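Local coordinates for protein lactococcus lactis MG1363 DpsA (Lactococcus lactis, PDB 1ZS3) that belongs to the Dps family and probably protects DNA under oxidative stress, assembling into a twelve-subunit shell and binding DNA in a way that requires an N-terminal helix, at residues 35-49 with 61-75. Numbering follows the deposited sequence.
Sequences LSNLFIENIRLTQAG and LREIAQREVEYFFKI
Leu35 meets the edge of the Phe72 ring with its carbonyl oxygen, CB and CD2 where segments 35-49 and 61-75 of helices 27-51 and 55-81, the first hairpin of the ferritin-like four-helix bundle of Dps proteins, run antiparallel, their axes 8.2 Å apart at closest and 160° between directions. Its CD2 reaches on to Ile75 CB. One turn later Leu38 splits its methyls, CD1 against the backbone of Phe72 and CD2 3.5 Å from Glu68 OE2. Phe39 then points its CD1 edge over the centre of the Phe72 ring in a T-shaped stack, centroids 5.2 Å apart and planes at 83°; Phe72 is swung to meet it by a CG anti to the backbone N (chi1 -170°). The aliphatic part of Glu41 rests on Glu68 OE1, and Gln125 of helix 111-138 bonds to both carboxylates, probably easing the proximity of two like charges. Asn42 lays its amide against Val69 CG2 and Ala65 CB at the closest backbone approach, where the CA atoms of Asn42 and Ala65 are 4.8 Å apart. Leu45 is a knob in the hole formed by Leu61, Ile64, Ala65 and Glu68, its CD1 3.4 Å from Ile64 CG2. Beyond Ala48, which touches Leu61 CD1, Arg62 grips the Gly49 carbonyl side-on and also salt-bridges Asp77 of the second subunit. A leucine in place of Arg62 would probably leave that aspartate without its mate and the Gly49 carbonyl without these two donors. Arg62 NE and NH2 approach Gly49 O from the same face of its carbonyl plane, at 3.0 and 3.2 Å.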
ATOM      1  N   LEU A  35     -12.970 -33.142  -3.814  1.00 42.10           N
ATOM      2  CA  LEU A  35     -13.299 -32.223  -2.735  1.00 41.78           C
ATOM      3  C   LEU A  35     -13.184 -32.815  -1.364  1.00 41.65           C
ATOM      4  O   LEU A  35     -12.936 -32.093  -0.383  1.00 40.92           O
ATOM      5  CB  LEU A  35     -14.749 -31.759  -2.855  1.00 41.45           C
ATOM      6  CG  LEU A  35     -15.045 -30.858  -4.034  1.00 41.85           C
ATOM      7  CD1 LEU A  35     -16.534 -30.703  -4.138  1.00 42.80           C
ATOM      8  CD2 LEU A  35     -14.367 -29.500  -3.814  1.00 42.62           C
ATOM      9  N   SER A  36     -13.413 -34.120  -1.280  1.00 41.48           N
ATOM     10  CA  SER A  36     -13.415 -34.761   0.041  1.00 41.42           C
ATOM     11  C   SER A  36     -11.959 -34.950   0.399  1.00 41.39           C
ATOM     12  O   SER A  36     -11.569 -34.684   1.543  1.00 41.11           O
ATOM     13  CB  SER A  36     -14.215 -36.063   0.116  1.00 41.33           C
ATOM     14  OG  SER A  36     -15.617 -35.821   0.221  1.00 40.23           O
ATOM     15  N   ASN A  37     -11.184 -35.414  -0.580  1.00 41.03           N
ATOM     16  CA  ASN A  37      -9.742 -35.471  -0.452  1.00 41.73           C
ATOM     17  C   ASN A  37      -9.145 -34.127  -0.016  1.00 42.23           C
ATOM     18  O   ASN A  37      -8.264 -34.093   0.838  1.00 42.25           O
ATOM     19  CB  ASN A  37      -9.086 -35.962  -1.755  1.00 42.11           C
ATOM     20  CG  ASN A  37      -9.276 -37.471  -1.980  1.00 42.45           C
ATOM     21  OD1 ASN A  37      -9.825 -38.161  -1.132  1.00 42.76           O
ATOM     22  ND2 ASN A  37      -8.852 -37.969  -3.145  1.00 43.09           N
ATOM     23  N   LEU A  38      -9.625 -33.019  -0.581  1.00 41.96           N
ATOM     24  CA  LEU A  38      -9.130 -31.694  -0.254  1.00 41.45           C
ATOM     25  C   LEU A  38      -9.260 -31.455   1.232  1.00 42.18           C
ATOM     26  O   LEU A  38      -8.318 -30.996   1.858  1.00 42.33           O
ATOM     27  CB  LEU A  38      -9.863 -30.606  -1.026  1.00 40.31           C
ATOM     28  CG  LEU A  38      -9.445 -30.494  -2.486  1.00 38.98           C
ATOM     29  CD1 LEU A  38     -10.373 -29.522  -3.140  1.00 38.86           C
ATOM     30  CD2 LEU A  38      -7.971 -30.086  -2.632  1.00 38.61           C
ATOM     31  N   PHE A  39     -10.429 -31.757   1.787  1.00 42.75           N
ATOM     32  CA  PHE A  39     -10.694 -31.427   3.173  1.00 43.19           C
ATOM     33  C   PHE A  39      -9.990 -32.331   4.131  1.00 43.66           C
ATOM     34  O   PHE A  39      -9.617 -31.882   5.223  1.00 44.15           O
ATOM     35  CB  PHE A  39     -12.178 -31.391   3.470  1.00 43.20           C
ATOM     36  CG  PHE A  39     -12.547 -30.257   4.334  1.00 43.57           C
ATOM     37  CD1 PHE A  39     -13.102 -29.112   3.809  1.00 43.55           C
ATOM     38  CD2 PHE A  39     -12.256 -30.297   5.664  1.00 45.38           C
ATOM     39  CE1 PHE A  39     -13.418 -28.062   4.615  1.00 44.30           C
ATOM     40  CE2 PHE A  39     -12.557 -29.233   6.486  1.00 45.85           C
ATOM     41  CZ  PHE A  39     -13.146 -28.117   5.958  1.00 45.06           C
ATOM     42  N   ILE A  40      -9.758 -33.591   3.762  1.00 43.46           N
ATOM     43  CA  ILE A  40      -9.120 -34.485   4.709  1.00 43.57           C
ATOM     44  C   ILE A  40      -7.643 -34.180   4.695  1.00 42.39           C
ATOM     45  O   ILE A  40      -7.040 -34.184   5.747  1.00 43.02           O
ATOM     46  CB  ILE A  40      -9.502 -36.009   4.428  1.00 43.90           C
ATOM     47  CG1 ILE A  40     -10.469 -36.496   5.494  1.00 43.90           C
ATOM     48  CG2 ILE A  40      -8.308 -36.913   4.444  1.00 44.92           C
ATOM     49  CD1 ILE A  40     -11.740 -35.715   5.543  1.00 44.31           C
ATOM     50  N   GLU A  41      -7.064 -33.918   3.526  1.00 40.82           N
ATOM     51  CA  GLU A  41      -5.710 -33.363   3.450  1.00 39.52           C
ATOM     52  C   GLU A  41      -5.587 -32.102   4.293  1.00 38.26           C
ATOM     53  O   GLU A  41      -4.653 -31.987   5.028  1.00 37.37           O
ATOM     54  CB  GLU A  41      -5.334 -33.025   2.024  1.00 38.96           C
ATOM     55  CG  GLU A  41      -3.845 -33.078   1.830  1.00 38.71           C
ATOM     56  CD  GLU A  41      -3.320 -34.472   1.626  1.00 39.64           C
ATOM     57  OE1 GLU A  41      -2.596 -34.961   2.519  1.00 38.02           O
ATOM     58  OE2 GLU A  41      -3.638 -35.065   0.573  1.00 42.91           O
ATOM     59  N   ASN A  42      -6.519 -31.175   4.204  1.00 37.80           N
ATOM     60  CA  ASN A  42      -6.520 -29.999   5.050  1.00 38.97           C
ATOM     61  C   ASN A  42      -6.238 -30.312   6.513  1.00 40.25           C
ATOM     62  O   ASN A  42      -5.446 -29.633   7.178  1.00 40.63           O
ATOM     63  CB  ASN A  42      -7.849 -29.234   4.903  1.00 38.91           C
ATOM     64  CG  ASN A  42      -7.934 -28.033   5.801  1.00 38.80           C
ATOM     65  OD1 ASN A  42      -8.933 -27.823   6.469  1.00 40.98           O
ATOM     66  ND2 ASN A  42      -6.892 -27.230   5.798  1.00 41.18           N
ATOM     67  N   ILE A  43      -6.900 -31.334   7.019  1.00 41.38           N
ATOM     68  CA  ILE A  43      -6.782 -31.717   8.430  1.00 41.32           C
ATOM     69  C   ILE A  43      -5.414 -32.340   8.662  1.00 41.16           C
ATOM     70  O   ILE A  43      -4.742 -32.088   9.651  1.00 40.49           O
ATOM     71  CB  ILE A  43      -7.912 -32.700   8.835  1.00 41.47           C
ATOM     72  CG1 ILE A  43      -9.262 -32.197   8.295  1.00 42.33           C
ATOM     73  CG2 ILE A  43      -7.880 -32.941  10.341  1.00 41.65           C
ATOM     74  CD1 ILE A  43     -10.323 -31.924   9.333  1.00 43.31           C
ATOM     75  N   ARG A  44      -4.986 -33.137   7.719  1.00 41.19           N
ATOM     76  CA  ARG A  44      -3.701 -33.795   7.790  1.00 42.26           C
ATOM     77  C   ARG A  44      -2.564 -32.803   7.779  1.00 42.04           C
ATOM     78  O   ARG A  44      -1.557 -33.020   8.448  1.00 43.09           O
ATOM     79  CB  ARG A  44      -3.568 -34.780   6.610  1.00 42.85           C
ATOM     80  CG  ARG A  44      -4.043 -36.213   6.896  1.00 43.05           C
ATOM     81  CD  ARG A  44      -2.907 -37.137   7.279  1.00 44.84           C
ATOM     82  NE  ARG A  44      -2.080 -37.446   6.104  1.00 44.08           N
ATOM     83  CZ  ARG A  44      -0.754 -37.599   6.114  1.00 42.36           C
ATOM     84  NH1 ARG A  44      -0.022 -37.481   7.229  1.00 40.45           N
ATOM     85  NH2 ARG A  44      -0.164 -37.871   4.963  1.00 42.40           N
ATOM     86  N   LEU A  45      -2.732 -31.715   7.022  1.00 42.06           N
ATOM     87  CA  LEU A  45      -1.738 -30.662   6.845  1.00 40.93           C
ATOM     88  C   LEU A  45      -1.862 -29.718   7.975  1.00 40.47           C
ATOM     89  O   LEU A  45      -0.871 -29.154   8.387  1.00 41.08           O
ATOM     90  CB  LEU A  45      -1.961 -29.892   5.534  1.00 40.28           C
ATOM     91  CG  LEU A  45      -1.547 -30.669   4.271  1.00 39.18           C
ATOM     92  CD1 LEU A  45      -2.204 -30.139   3.041  1.00 38.13           C
ATOM     93  CD2 LEU A  45      -0.010 -30.679   4.103  1.00 38.32           C
ATOM     94  N   THR A  46      -3.081 -29.502   8.484  1.00 39.84           N
ATOM     95  CA  THR A  46      -3.274 -28.839   9.752  1.00 40.04           C
ATOM     96  C   THR A  46      -2.575 -29.561  10.905  1.00 42.30           C
ATOM     97  O   THR A  46      -1.939 -28.919  11.754  1.00 43.75           O
ATOM     98  CB  THR A  46      -4.745 -28.747  10.068  1.00 38.89           C
ATOM     99  OG1 THR A  46      -5.396 -27.902   9.108  1.00 37.00           O
ATOM    100  CG2 THR A  46      -4.975 -28.041  11.381  1.00 38.70           C
ATOM    101  N   GLN A  47      -2.682 -30.889  10.971  1.00 43.82           N
ATOM    102  CA  GLN A  47      -1.961 -31.647  12.000  1.00 44.04           C
ATOM    103  C   GLN A  47      -0.450 -31.464  11.854  1.00 43.75           C
ATOM    104  O   GLN A  47       0.225 -31.130  12.831  1.00 43.02           O
ATOM    105  CB  GLN A  47      -2.314 -33.140  11.907  1.00 45.04           C
ATOM    106  CG  GLN A  47      -1.344 -34.076  12.686  1.00 45.59           C
ATOM    107  CD  GLN A  47      -1.763 -35.529  12.646  1.00 46.49           C
ATOM    108  OE1 GLN A  47      -1.484 -36.226  11.664  1.00 47.78           O
ATOM    109  NE2 GLN A  47      -2.431 -35.986  13.704  1.00 45.29           N
ATOM    110  N   ALA A  48       0.073 -31.700  10.662  1.00 43.18           N
ATOM    111  CA  ALA A  48       1.519 -31.592  10.407  1.00 43.77           C
ATOM    112  C   ALA A  48       2.052 -30.149  10.609  1.00 44.10           C
ATOM    113  O   ALA A  48       3.182 -29.937  11.034  1.00 43.28           O
ATOM    114  CB  ALA A  48       1.845 -32.130   8.990  1.00 42.97           C
ATOM    115  N   GLY A  49       1.178 -29.176  10.350  1.00 44.61           N
ATOM    116  CA  GLY A  49       1.509 -27.765  10.418  1.00 44.79           C
ATOM    117  C   GLY A  49       1.663 -27.383  11.856  1.00 45.08           C
ATOM    118  O   GLY A  49       2.148 -26.305  12.148  1.00 45.30           O
ATOM    119  N   LEU A  61       3.626 -25.833   5.443  1.00 45.65           N
ATOM    120  CA  LEU A  61       2.553 -26.821   5.463  1.00 44.34           C
ATOM    121  C   LEU A  61       1.223 -26.169   5.757  1.00 43.13           C
ATOM    122  O   LEU A  61       0.245 -26.565   5.178  1.00 42.75           O
ATOM    123  CB  LEU A  61       2.836 -27.950   6.461  1.00 44.46           C
ATOM    124  CG  LEU A  61       4.069 -28.831   6.167  1.00 45.69           C
ATOM    125  CD1 LEU A  61       4.433 -29.601   7.446  1.00 47.27           C
ATOM    126  CD2 LEU A  61       3.880 -29.816   5.035  1.00 46.48           C
ATOM    127  N   ARG A  62       1.211 -25.160   6.639  1.00 41.62           N
ATOM    128  CA  ARG A  62       0.003 -24.373   6.957  1.00 40.65           C
ATOM    129  C   ARG A  62      -0.481 -23.582   5.755  1.00 41.25           C
ATOM    130  O   ARG A  62      -1.650 -23.233   5.666  1.00 40.89           O
ATOM    131  CB  ARG A  62       0.277 -23.358   8.065  1.00 40.09           C
ATOM    132  CG  ARG A  62       0.360 -23.948   9.446  1.00 39.55           C
ATOM    133  CD  ARG A  62       0.343 -22.972  10.600  1.00 39.02           C
ATOM    134  NE  ARG A  62       0.980 -23.567  11.759  1.00 37.50           N
ATOM    135  CZ  ARG A  62       0.889 -23.122  12.982  1.00 37.54           C
ATOM    136  NH1 ARG A  62       0.186 -22.020  13.266  1.00 36.13           N
ATOM    137  NH2 ARG A  62       1.500 -23.746  13.971  1.00 38.81           N
ATOM    138  N   GLU A  63       0.449 -23.255   4.875  1.00 42.12           N
ATOM    139  CA  GLU A  63       0.142 -22.563   3.612  1.00 43.39           C
ATOM    140  C   GLU A  63      -0.592 -23.510   2.683  1.00 41.56           C
ATOM    141  O   GLU A  63      -1.613 -23.157   2.108  1.00 39.17           O
ATOM    142  CB  GLU A  63       1.394 -21.980   2.949  1.00 45.12           C
ATOM    143  CG  GLU A  63       1.399 -20.452   2.883  1.00 50.37           C
ATOM    144  CD  GLU A  63       1.994 -19.982   1.541  1.00 56.63           C
ATOM    145  OE1 GLU A  63       1.173 -19.734   0.591  1.00 59.01           O
ATOM    146  OE2 GLU A  63       3.276 -19.863   1.424  1.00 59.75           O
ATOM    147  N   ILE A  64      -0.086 -24.735   2.574  1.00 40.72           N
ATOM    148  CA  ILE A  64      -0.723 -25.759   1.769  1.00 40.50           C
ATOM    149  C   ILE A  64      -2.135 -26.101   2.303  1.00 39.99           C
ATOM    150  O   ILE A  64      -3.003 -26.367   1.513  1.00 38.77           O
ATOM    151  CB  ILE A  64       0.160 -27.009   1.642  1.00 40.13           C
ATOM    152  CG1 ILE A  64       1.488 -26.649   0.956  1.00 39.59           C
ATOM    153  CG2 ILE A  64      -0.542 -28.118   0.839  1.00 39.82           C
ATOM    154  CD1 ILE A  64       2.566 -27.614   1.175  1.00 40.03           C
ATOM    155  N   ALA A  65      -2.344 -26.103   3.626  1.00 40.28           N
ATOM    156  CA  ALA A  65      -3.660 -26.239   4.217  1.00 41.06           C
ATOM    157  C   ALA A  65      -4.602 -25.129   3.698  1.00 42.14           C
ATOM    158  O   ALA A  65      -5.683 -25.448   3.228  1.00 42.61           O
ATOM    159  CB  ALA A  65      -3.580 -26.250   5.700  1.00 40.38           C
ATOM    160  N   GLN A  66      -4.194 -23.864   3.793  1.00 43.56           N
ATOM    161  CA  GLN A  66      -5.048 -22.751   3.383  1.00 44.72           C
ATOM    162  C   GLN A  66      -5.393 -22.780   1.902  1.00 43.62           C
ATOM    163  O   GLN A  66      -6.475 -22.329   1.504  1.00 43.71           O
ATOM    164  CB  GLN A  66      -4.405 -21.391   3.771  1.00 45.61           C
ATOM    165  CG  GLN A  66      -5.482 -20.429   4.307  1.00 50.59           C
ATOM    166  CD  GLN A  66      -5.498 -19.022   3.616  1.00 56.01           C
ATOM    167  OE1 GLN A  66      -6.591 -18.496   3.293  1.00 57.67           O
ATOM    168  NE2 GLN A  66      -4.287 -18.442   3.429  1.00 55.35           N
ATOM    169  N   ARG A  67      -4.490 -23.340   1.095  1.00 41.94           N
ATOM    170  CA  ARG A  67      -4.723 -23.422  -0.319  1.00 42.47           C
ATOM    171  C   ARG A  67      -5.734 -24.519  -0.631  1.00 41.46           C
ATOM    172  O   ARG A  67      -6.494 -24.406  -1.605  1.00 42.06           O
ATOM    173  CB  ARG A  67      -3.419 -23.687  -1.092  1.00 43.14           C
ATOM    174  CG  ARG A  67      -2.308 -22.639  -0.928  1.00 47.02           C
ATOM    175  CD  ARG A  67      -2.542 -21.284  -1.596  1.00 49.46           C
ATOM    176  NE  ARG A  67      -2.039 -21.354  -2.963  1.00 52.83           N
ATOM    177  CZ  ARG A  67      -2.792 -21.359  -4.072  1.00 55.34           C
ATOM    178  NH1 ARG A  67      -2.194 -21.459  -5.267  1.00 56.15           N
ATOM    179  NH2 ARG A  67      -4.118 -21.242  -4.005  1.00 55.39           N
ATOM    180  N   GLU A  68      -5.713 -25.593   0.152  1.00 39.63           N
ATOM    181  CA  GLU A  68      -6.629 -26.717  -0.077  1.00 38.62           C
ATOM    182  C   GLU A  68      -8.053 -26.279   0.273  1.00 37.71           C
ATOM    183  O   GLU A  68      -8.977 -26.626  -0.435  1.00 37.90           O
ATOM    184  CB  GLU A  68      -6.174 -27.959   0.692  1.00 38.98           C
ATOM    185  CG  GLU A  68      -4.816 -28.545   0.241  1.00 38.86           C
ATOM    186  CD  GLU A  68      -4.868 -29.569  -0.885  1.00 40.09           C
ATOM    187  OE1 GLU A  68      -5.057 -30.762  -0.586  1.00 41.66           O
ATOM    188  OE2 GLU A  68      -4.675 -29.211  -2.068  1.00 42.66           O
ATOM    189  N   VAL A  69      -8.234 -25.473   1.300  1.00 36.78           N
ATOM    190  CA  VAL A  69      -9.529 -24.888   1.604  1.00 36.13           C
ATOM    191  C   VAL A  69      -9.950 -23.856   0.554  1.00 37.39           C
ATOM    192  O   VAL A  69     -11.131 -23.667   0.317  1.00 37.66           O
ATOM    193  CB  VAL A  69      -9.464 -24.196   2.957  1.00 35.76           C
ATOM    194  CG1 VAL A  69     -10.743 -23.371   3.260  1.00 35.72           C
ATOM    195  CG2 VAL A  69      -9.190 -25.207   4.053  1.00 35.98           C
ATOM    196  N   GLU A  70      -8.979 -23.157  -0.000  1.00 38.63           N
ATOM    197  CA  GLU A  70      -9.206 -22.170  -1.022  1.00 39.43           C
ATOM    198  C   GLU A  70      -9.763 -22.806  -2.284  1.00 38.92           C
ATOM    199  O   GLU A  70     -10.625 -22.228  -2.951  1.00 37.95           O
ATOM    200  CB  GLU A  70      -7.913 -21.455  -1.355  1.00 40.63           C
ATOM    201  CG  GLU A  70      -7.815 -20.003  -0.889  1.00 45.15           C
ATOM    202  CD  GLU A  70      -6.406 -19.419  -1.108  1.00 48.98           C
ATOM    203  OE1 GLU A  70      -5.969 -19.265  -2.293  1.00 52.24           O
ATOM    204  OE2 GLU A  70      -5.729 -19.131  -0.097  1.00 49.17           O
ATOM    205  N   TYR A  71      -9.222 -23.965  -2.634  1.00 38.42           N
ATOM    206  CA  TYR A  71      -9.659 -24.720  -3.782  1.00 39.10           C
ATOM    207  C   TYR A  71     -10.995 -25.395  -3.456  1.00 39.41           C
ATOM    208  O   TYR A  71     -11.812 -25.603  -4.346  1.00 39.74           O
ATOM    209  CB  TYR A  71      -8.589 -25.754  -4.202  1.00 39.33           C
ATOM    210  CG  TYR A  71      -7.516 -25.146  -5.060  1.00 39.97           C
ATOM    211  CD1 TYR A  71      -7.841 -24.562  -6.255  1.00 39.64           C
ATOM    212  CD2 TYR A  71      -6.183 -25.125  -4.658  1.00 39.83           C
ATOM    213  CE1 TYR A  71      -6.898 -23.989  -7.032  1.00 40.10           C
ATOM    214  CE2 TYR A  71      -5.219 -24.541  -5.446  1.00 39.13           C
ATOM    215  CZ  TYR A  71      -5.598 -23.959  -6.630  1.00 39.32           C
ATOM    216  OH  TYR A  71      -4.705 -23.344  -7.473  1.00 42.01           O
ATOM    217  N   PHE A  72     -11.214 -25.746  -2.176  1.00 38.69           N
ATOM    218  CA  PHE A  72     -12.473 -26.311  -1.755  1.00 38.53           C
ATOM    219  C   PHE A  72     -13.575 -25.339  -2.141  1.00 38.39           C
ATOM    220  O   PHE A  72     -14.518 -25.715  -2.857  1.00 37.84           O
ATOM    221  CB  PHE A  72     -12.501 -26.627  -0.253  1.00 38.78           C
ATOM    222  CG  PHE A  72     -13.690 -27.407   0.152  1.00 38.71           C
ATOM    223  CD1 PHE A  72     -14.842 -26.759   0.589  1.00 39.42           C
ATOM    224  CD2 PHE A  72     -13.716 -28.783  -0.002  1.00 40.84           C
ATOM    225  CE1 PHE A  72     -15.993 -27.483   0.965  1.00 40.58           C
ATOM    226  CE2 PHE A  72     -14.860 -29.528   0.363  1.00 42.16           C
ATOM    227  CZ  PHE A  72     -15.999 -28.877   0.851  1.00 41.64           C
ATOM    228  N   PHE A  73     -13.480 -24.075  -1.707  1.00 38.43           N
ATOM    229  CA  PHE A  73     -14.511 -23.069  -2.001  1.00 37.82           C
ATOM    230  C   PHE A  73     -14.552 -22.709  -3.499  1.00 38.03           C
ATOM    231  O   PHE A  73     -15.601 -22.404  -4.044  1.00 37.98           O
ATOM    232  CB  PHE A  73     -14.300 -21.785  -1.189  1.00 36.79           C
ATOM    233  CG  PHE A  73     -14.677 -21.901   0.269  1.00 37.38           C
ATOM    234  CD1 PHE A  73     -13.686 -21.963   1.255  1.00 36.10           C
ATOM    235  CD2 PHE A  73     -16.009 -21.951   0.662  1.00 38.46           C
ATOM    236  CE1 PHE A  73     -14.023 -22.073   2.581  1.00 35.54           C
ATOM    237  CE2 PHE A  73     -16.356 -22.090   2.016  1.00 37.43           C
ATOM    238  CZ  PHE A  73     -15.358 -22.141   2.973  1.00 36.08           C
ATOM    239  N   LYS A  74     -13.419 -22.785  -4.178  1.00 38.33           N
ATOM    240  CA  LYS A  74     -13.371 -22.258  -5.522  1.00 39.17           C
ATOM    241  C   LYS A  74     -14.126 -23.219  -6.454  1.00 38.63           C
ATOM    242  O   LYS A  74     -14.890 -22.793  -7.320  1.00 38.12           O
ATOM    243  CB  LYS A  74     -11.931 -22.010  -5.972  1.00 39.65           C
ATOM    244  CG  LYS A  74     -11.804 -21.176  -7.216  1.00 43.89           C
ATOM    245  CD  LYS A  74     -10.590 -21.605  -8.085  1.00 48.65           C
ATOM    246  CE  LYS A  74      -9.886 -20.382  -8.774  1.00 51.12           C
ATOM    247  NZ  LYS A  74      -9.204 -20.774 -10.070  1.00 52.48           N
ATOM    248  N   ILE A  75     -13.854 -24.506  -6.281  1.00 38.29           N
ATOM    249  CA  ILE A  75     -14.428 -25.567  -7.081  1.00 37.79           C
ATOM    250  C   ILE A  75     -15.887 -25.862  -6.748  1.00 36.78           C
ATOM    251  O   ILE A  75     -16.671 -26.193  -7.643  1.00 35.43           O
ATOM    252  CB  ILE A  75     -13.545 -26.799  -6.972  1.00 37.98           C
ATOM    253  CG1 ILE A  75     -12.132 -26.429  -7.443  1.00 37.77           C
ATOM    254  CG2 ILE A  75     -14.049 -27.930  -7.878  1.00 39.90           C
ATOM    255  CD1 ILE A  75     -11.264 -27.589  -7.544  1.00 38.59           C
TER